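PDB 1PU6: 3-methyladenine DNA glycosylase from Helicobacter pylori, which excises 3-methyladenine from alkylated DNA as a helix-hairpin-helix glycosylase in the first step of base excision repair. Local coordinates for residues A[69-81]-A[91-105]. Sequence-based numbering, arbitrary orientation.
Sequences LKKIAYIEFSKLA and NQKAKRLIDLSGNIL. Unlike the reference sequence in segment 91-105: Gly102 (reference Lys).
The CA atoms of Ala73 and Gly102 are the nearest across the two segments, 4.7 Å, where the axes of helix 69-74 and helix 91-105 pass 7.5 Å apart at a crossing angle of -124°; helix 77-81 meets the same long helix nearer its start, at Ala94, crossing with the opposite sign at 118°. At the first crossing Ala73 meets Ser101 and Gly102, with Ala73 CB 3.7 Å from Gly102 N. Ser101 turns OG back to Leu97 O, which also accepts Ser101 N from the opposite face of its plane; with the hydroxyl so engaged, Ile72 CG2 packs 3.3 Å from Ser101 OG. One water donates to both Ala73 O and Ile98 O, joining the two backbones where no direct hydrogen bond does.

Three side chains act as knobs in holes. Leu105 sits among Leu69, Lys70, Ala73 and Tyr74, with its two methyls divided: CD1 packs on Ala73 CB, while CD2 lies 3.6 Å from Leu69 CD2 as the two leucine side chains slide past each other in opposite directions. Ile98 enters between the two short helices, its CG1 3.6 Å from Leu80 CD2, its CG2 near Ala73 O. Phe77, with CG anti to the backbone N (chi1 173°), reaches past Ala94 CB to Asn91, whose backbone O lies at the ring edge 3.4 Å from Phe77 CE2; the Asn91 side-chain amide is nearly coplanar with the ring. Leu80 CG and Ala81 CB each approach Ala94 CB to 4.0 Å.

Leu97 continues inward onto helix 31-39, and Ile104 onto Trp122 and Phe114. The arrangement is thus two successive short helices joined by a turn, laid across one long helix, part of the all-helical framework of the HhH-GPD glycosylase fold.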
loop_
_atom_site.group_PDB
_atom_site.type_symbol
_atom_site.label_atom_id
_atom_site.label_comp_id
_atom_site.label_asym_id
_atom_site.label_seq_id
_atom_site.Cartn_x
_atom_site.Cartn_y
_atom_site.Cartn_z
ATOM N N LEU A 69 2.492 12.794 -12.018
ATOM C CA LEU A 69 2.708 13.485 -10.747
ATOM C C LEU A 69 2.348 14.973 -10.907
ATOM O O LEU A 69 1.660 15.581 -10.056
ATOM C CB LEU A 69 4.182 13.289 -10.292
ATOM C CG LEU A 69 4.662 14.123 -9.095
ATOM C CD1 LEU A 69 3.833 13.828 -7.819
ATOM C CD2 LEU A 69 6.178 13.855 -8.846
ATOM N N LYS A 70 2.825 15.577 -11.978
ATOM C CA LYS A 70 2.519 16.987 -12.208
ATOM C C LYS A 70 1.014 17.206 -12.477
ATOM O O LYS A 70 0.464 18.226 -12.054
ATOM C CB LYS A 70 3.388 17.546 -13.357
ATOM C CG LYS A 70 4.861 17.626 -12.976
ATOM C CD LYS A 70 5.657 18.389 -14.040
ATOM C CE LYS A 70 7.108 18.588 -13.620
ATOM N NZ LYS A 70 7.904 17.337 -13.685
ATOM N N LYS A 71 0.337 16.281 -13.166
ATOM C CA LYS A 71 -1.102 16.480 -13.410
ATOM C C LYS A 71 -1.892 16.508 -12.105
ATOM O O LYS A 71 -2.825 17.291 -11.987
ATOM C CB LYS A 71 -1.627 15.324 -14.257
ATOM C CG LYS A 71 -1.154 15.371 -15.692
ATOM C CD LYS A 71 -2.063 16.323 -16.453
ATOM C CE LYS A 71 -3.441 15.703 -16.773
ATOM N N ILE A 72 -1.552 15.661 -11.134
ATOM C CA ILE A 72 -2.277 15.716 -9.885
ATOM C C ILE A 72 -1.904 16.940 -9.065
ATOM O O ILE A 72 -2.779 17.544 -8.407
ATOM C CB ILE A 72 -2.036 14.411 -9.043
ATOM C CG1 ILE A 72 -2.564 13.218 -9.867
ATOM C CG2 ILE A 72 -2.708 14.519 -7.634
ATOM C CD1 ILE A 72 -4.097 13.235 -10.173
ATOM N N ALA A 73 -0.639 17.331 -9.103
ATOM C CA ALA A 73 -0.233 18.517 -8.302
ATOM C C ALA A 73 -0.951 19.772 -8.772
ATOM O O ALA A 73 -1.242 20.670 -7.943
ATOM C CB ALA A 73 1.329 18.754 -8.375
ATOM N N TYR A 74 -1.242 19.857 -10.082
ATOM C CA TYR A 74 -1.788 21.101 -10.636
ATOM C C TYR A 74 -3.275 21.060 -11.077
ATOM O O TYR A 74 -3.805 22.079 -11.545
ATOM C CB TYR A 74 -0.867 21.634 -11.767
ATOM C CG TYR A 74 0.480 22.077 -11.261
ATOM C CD1 TYR A 74 0.654 23.380 -10.744
ATOM C CD2 TYR A 74 1.564 21.191 -11.231
ATOM C CE1 TYR A 74 1.901 23.797 -10.257
ATOM C CE2 TYR A 74 2.834 21.606 -10.756
ATOM C CZ TYR A 74 2.980 22.897 -10.261
ATOM O OH TYR A 74 4.194 23.309 -9.762
ATOM N N ILE A 75 -3.962 19.933 -10.880
ATOM C CA ILE A 75 -5.377 19.787 -11.304
ATOM C C ILE A 75 -6.351 20.688 -10.546
ATOM O O ILE A 75 -6.100 20.966 -9.360
ATOM C CB ILE A 75 -5.806 18.297 -11.149
ATOM C CG1 ILE A 75 -7.125 18.034 -11.895
ATOM C CG2 ILE A 75 -5.918 17.871 -9.673
ATOM C CD1 ILE A 75 -7.386 16.549 -12.064
ATOM N N GLU A 76 -7.446 21.123 -11.208
ATOM C CA GLU A 76 -8.540 21.803 -10.533
ATOM C C GLU A 76 -9.146 20.879 -9.471
ATOM O O GLU A 76 -9.493 19.755 -9.751
ATOM C CB GLU A 76 -9.626 22.185 -11.576
ATOM C CG GLU A 76 -10.808 22.962 -11.013
ATOM N N PHE A 77 -9.302 21.409 -8.256
ATOM C CA PHE A 77 -9.809 20.616 -7.148
ATOM C C PHE A 77 -11.166 19.929 -7.503
ATOM O O PHE A 77 -11.342 18.724 -7.283
ATOM C CB PHE A 77 -9.979 21.520 -5.910
ATOM C CG PHE A 77 -10.642 20.826 -4.769
ATOM C CD1 PHE A 77 -12.028 20.831 -4.681
ATOM C CD2 PHE A 77 -9.894 20.133 -3.805
ATOM C CE1 PHE A 77 -12.690 20.167 -3.613
ATOM C CE2 PHE A 77 -10.544 19.482 -2.717
ATOM C CZ PHE A 77 -11.944 19.510 -2.630
ATOM N N SER A 78 -12.143 20.703 -8.030
ATOM C CA SER A 78 -13.476 20.111 -8.223
ATOM C C SER A 78 -13.449 18.978 -9.256
ATOM O O SER A 78 -14.273 18.067 -9.180
ATOM C CB SER A 78 -14.496 21.170 -8.628
ATOM O OG SER A 78 -14.264 21.637 -9.956
ATOM N N LYS A 79 -12.521 19.052 -10.223
ATOM C CA LYS A 79 -12.393 18.009 -11.233
ATOM C C LYS A 79 -11.880 16.693 -10.610
ATOM O O LYS A 79 -12.372 15.608 -10.905
ATOM C CB LYS A 79 -11.413 18.476 -12.304
ATOM C CG LYS A 79 -11.223 17.520 -13.475
ATOM C CD LYS A 79 -10.278 18.179 -14.491
ATOM C CE LYS A 79 -10.075 17.278 -15.709
ATOM N NZ LYS A 79 -9.075 17.888 -16.637
ATOM N N LEU A 80 -10.867 16.806 -9.750
ATOM C CA LEU A 80 -10.330 15.645 -9.085
ATOM C C LEU A 80 -11.376 15.074 -8.136
ATOM O O LEU A 80 -11.566 13.835 -8.101
ATOM C CB LEU A 80 -9.007 15.971 -8.331
ATOM C CG LEU A 80 -8.334 14.805 -7.628
ATOM C CD1 LEU A 80 -7.948 13.695 -8.617
ATOM C CD2 LEU A 80 -7.073 15.286 -6.877
ATOM N N ALA A 81 -12.077 15.955 -7.418
ATOM C CA ALA A 81 -13.051 15.492 -6.412
ATOM C C ALA A 81 -14.169 14.689 -7.092
ATOM O O ALA A 81 -14.574 13.625 -6.571
ATOM C CB ALA A 81 -13.635 16.696 -5.613
ATOM N N ASN A 91 -13.857 15.156 -1.030
ATOM C CA ASN A 91 -13.248 16.474 -0.833
ATOM C C ASN A 91 -11.919 16.346 -0.045
ATOM O O ASN A 91 -10.873 16.943 -0.443
ATOM C CB ASN A 91 -14.233 17.458 -0.131
ATOM C CG ASN A 91 -15.397 17.809 -1.021
ATOM O OD1 ASN A 91 -15.252 18.581 -1.976
ATOM N ND2 ASN A 91 -16.589 17.244 -0.723
ATOM N N GLN A 92 -11.923 15.562 1.021
ATOM C CA GLN A 92 -10.659 15.427 1.811
ATOM C C GLN A 92 -9.584 14.737 0.943
ATOM O O GLN A 92 -8.384 15.123 0.980
ATOM C CB GLN A 92 -10.872 14.581 3.030
ATOM C CG GLN A 92 -11.659 15.379 4.094
ATOM C CD GLN A 92 -12.134 14.482 5.205
ATOM O OE1 GLN A 92 -11.445 14.390 6.253
ATOM N NE2 GLN A 92 -13.309 13.824 5.023
ATOM N N LYS A 93 -9.963 13.681 0.221
ATOM C CA LYS A 93 -8.967 12.905 -0.551
ATOM C C LYS A 93 -8.418 13.662 -1.752
ATOM O O LYS A 93 -7.232 13.573 -2.044
ATOM C CB LYS A 93 -9.552 11.565 -0.955
ATOM C CG LYS A 93 -9.520 10.636 0.253
ATOM C CD LYS A 93 -10.204 9.338 -0.087
ATOM C CE LYS A 93 -10.133 8.356 1.069
ATOM N NZ LYS A 93 -10.997 7.108 0.792
ATOM N N ALA A 94 -9.271 14.448 -2.420
ATOM C CA ALA A 94 -8.757 15.303 -3.494
ATOM C C ALA A 94 -7.712 16.272 -2.953
ATOM O O ALA A 94 -6.614 16.392 -3.525
ATOM C CB ALA A 94 -9.919 16.071 -4.217
ATOM N N LYS A 95 -8.021 16.971 -1.862
ATOM C CA LYS A 95 -7.042 17.904 -1.322
ATOM C C LYS A 95 -5.723 17.169 -0.858
ATOM O O LYS A 95 -4.605 17.644 -1.074
ATOM C CB LYS A 95 -7.638 18.684 -0.136
ATOM C CG LYS A 95 -6.554 19.593 0.542
ATOM C CD LYS A 95 -7.214 20.642 1.405
ATOM C CE LYS A 95 -6.174 21.418 2.214
ATOM N NZ LYS A 95 -5.241 22.262 1.356
ATOM N N ARG A 96 -5.899 16.027 -0.229
ATOM C CA ARG A 96 -4.736 15.276 0.272
ATOM C C ARG A 96 -3.806 14.877 -0.901
ATOM O O ARG A 96 -2.573 14.989 -0.780
ATOM C CB ARG A 96 -5.233 13.992 0.908
ATOM C CG ARG A 96 -4.199 13.267 1.662
ATOM C CD ARG A 96 -4.861 12.075 2.427
ATOM N NE ARG A 96 -6.044 12.551 3.204
ATOM C CZ ARG A 96 -7.064 11.779 3.560
ATOM N NH1 ARG A 96 -7.093 10.507 3.213
ATOM N NH2 ARG A 96 -8.060 12.279 4.309
ATOM N N LEU A 97 -4.398 14.401 -2.020
ATOM C CA LEU A 97 -3.588 14.064 -3.236
ATOM C C LEU A 97 -2.880 15.258 -3.868
ATOM O O LEU A 97 -1.717 15.185 -4.280
ATOM C CB LEU A 97 -4.471 13.389 -4.312
ATOM C CG LEU A 97 -4.840 11.968 -3.954
ATOM C CD1 LEU A 97 -5.874 11.463 -4.996
ATOM C CD2 LEU A 97 -3.616 11.039 -3.837
ATOM N N ILE A 98 -3.622 16.364 -4.003
ATOM C CA ILE A 98 -3.045 17.580 -4.588
ATOM C C ILE A 98 -1.877 18.108 -3.752
ATOM O O ILE A 98 -0.783 18.431 -4.287
ATOM C CB ILE A 98 -4.150 18.642 -4.775
ATOM C CG1 ILE A 98 -5.090 18.187 -5.892
ATOM C CG2 ILE A 98 -3.545 20.010 -5.075
ATOM C CD1 ILE A 98 -6.426 18.995 -5.941
ATOM N N ASP A 99 -2.092 18.198 -2.452
ATOM C CA ASP A 99 -1.036 18.695 -1.579
ATOM C C ASP A 99 0.187 17.739 -1.506
ATOM O O ASP A 99 1.367 18.198 -1.517
ATOM C CB ASP A 99 -1.591 19.014 -0.187
ATOM C CG ASP A 99 -2.500 20.269 -0.183
ATOM O OD1 ASP A 99 -2.616 20.993 -1.233
ATOM O OD2 ASP A 99 -3.141 20.615 0.853
ATOM N N LEU A 100 -0.080 16.440 -1.409
ATOM C CA LEU A 100 1.020 15.462 -1.381
ATOM C C LEU A 100 1.878 15.583 -2.687
ATOM O O LEU A 100 3.133 15.617 -2.640
ATOM C CB LEU A 100 0.433 14.036 -1.249
ATOM C CG LEU A 100 1.451 12.925 -1.593
ATOM C CD1 LEU A 100 2.637 12.880 -0.600
ATOM C CD2 LEU A 100 0.693 11.573 -1.601
ATOM N N SER A 101 1.190 15.624 -3.841
ATOM C CA SER A 101 1.897 15.684 -5.106
ATOM C C SER A 101 2.728 16.961 -5.232
ATOM O O SER A 101 3.865 16.915 -5.688
ATOM C CB SER A 101 0.887 15.576 -6.272
ATOM O OG SER A 101 0.286 14.254 -6.211
ATOM N N GLY A 102 2.155 18.113 -4.859
ATOM C CA GLY A 102 2.926 19.352 -4.864
ATOM C C GLY A 102 4.167 19.289 -3.955
ATOM O O GLY A 102 5.243 19.808 -4.287
ATOM N N ASN A 103 4.034 18.648 -2.801
ATOM C CA ASN A 103 5.181 18.619 -1.873
ATOM C C ASN A 103 6.249 17.623 -2.327
ATOM O O ASN A 103 7.449 17.806 -2.069
ATOM C CB ASN A 103 4.695 18.300 -0.439
ATOM C CG ASN A 103 4.183 19.511 0.266
ATOM O OD1 ASN A 103 4.640 20.638 0.013
ATOM N ND2 ASN A 103 3.260 19.329 1.161
ATOM N N ILE A 104 5.836 16.579 -3.053
ATOM C CA ILE A 104 6.850 15.664 -3.631
ATOM C C ILE A 104 7.713 16.438 -4.628
ATOM O O ILE A 104 8.947 16.328 -4.657
ATOM C CB ILE A 104 6.192 14.459 -4.347
ATOM C CG1 ILE A 104 5.548 13.524 -3.319
ATOM C CG2 ILE A 104 7.260 13.681 -5.205
ATOM C CD1 ILE A 104 4.734 12.372 -3.981
ATOM N N LEU A 105 7.071 17.224 -5.475
ATOM C CA LEU A 105 7.849 18.024 -6.455
ATOM C C LEU A 105 8.772 19.009 -5.744
ATOM O O LEU A 105 9.969 19.170 -6.131
ATOM C CB LEU A 105 6.875 18.757 -7.400
ATOM C CG LEU A 105 6.120 17.827 -8.382
ATOM C CD1 LEU A 105 4.881 18.524 -8.990
ATOM C CD2 LEU A 105 7.073 17.317 -9.495
HETATM O O HOH W 1 -0.080 20.915 -5.377
#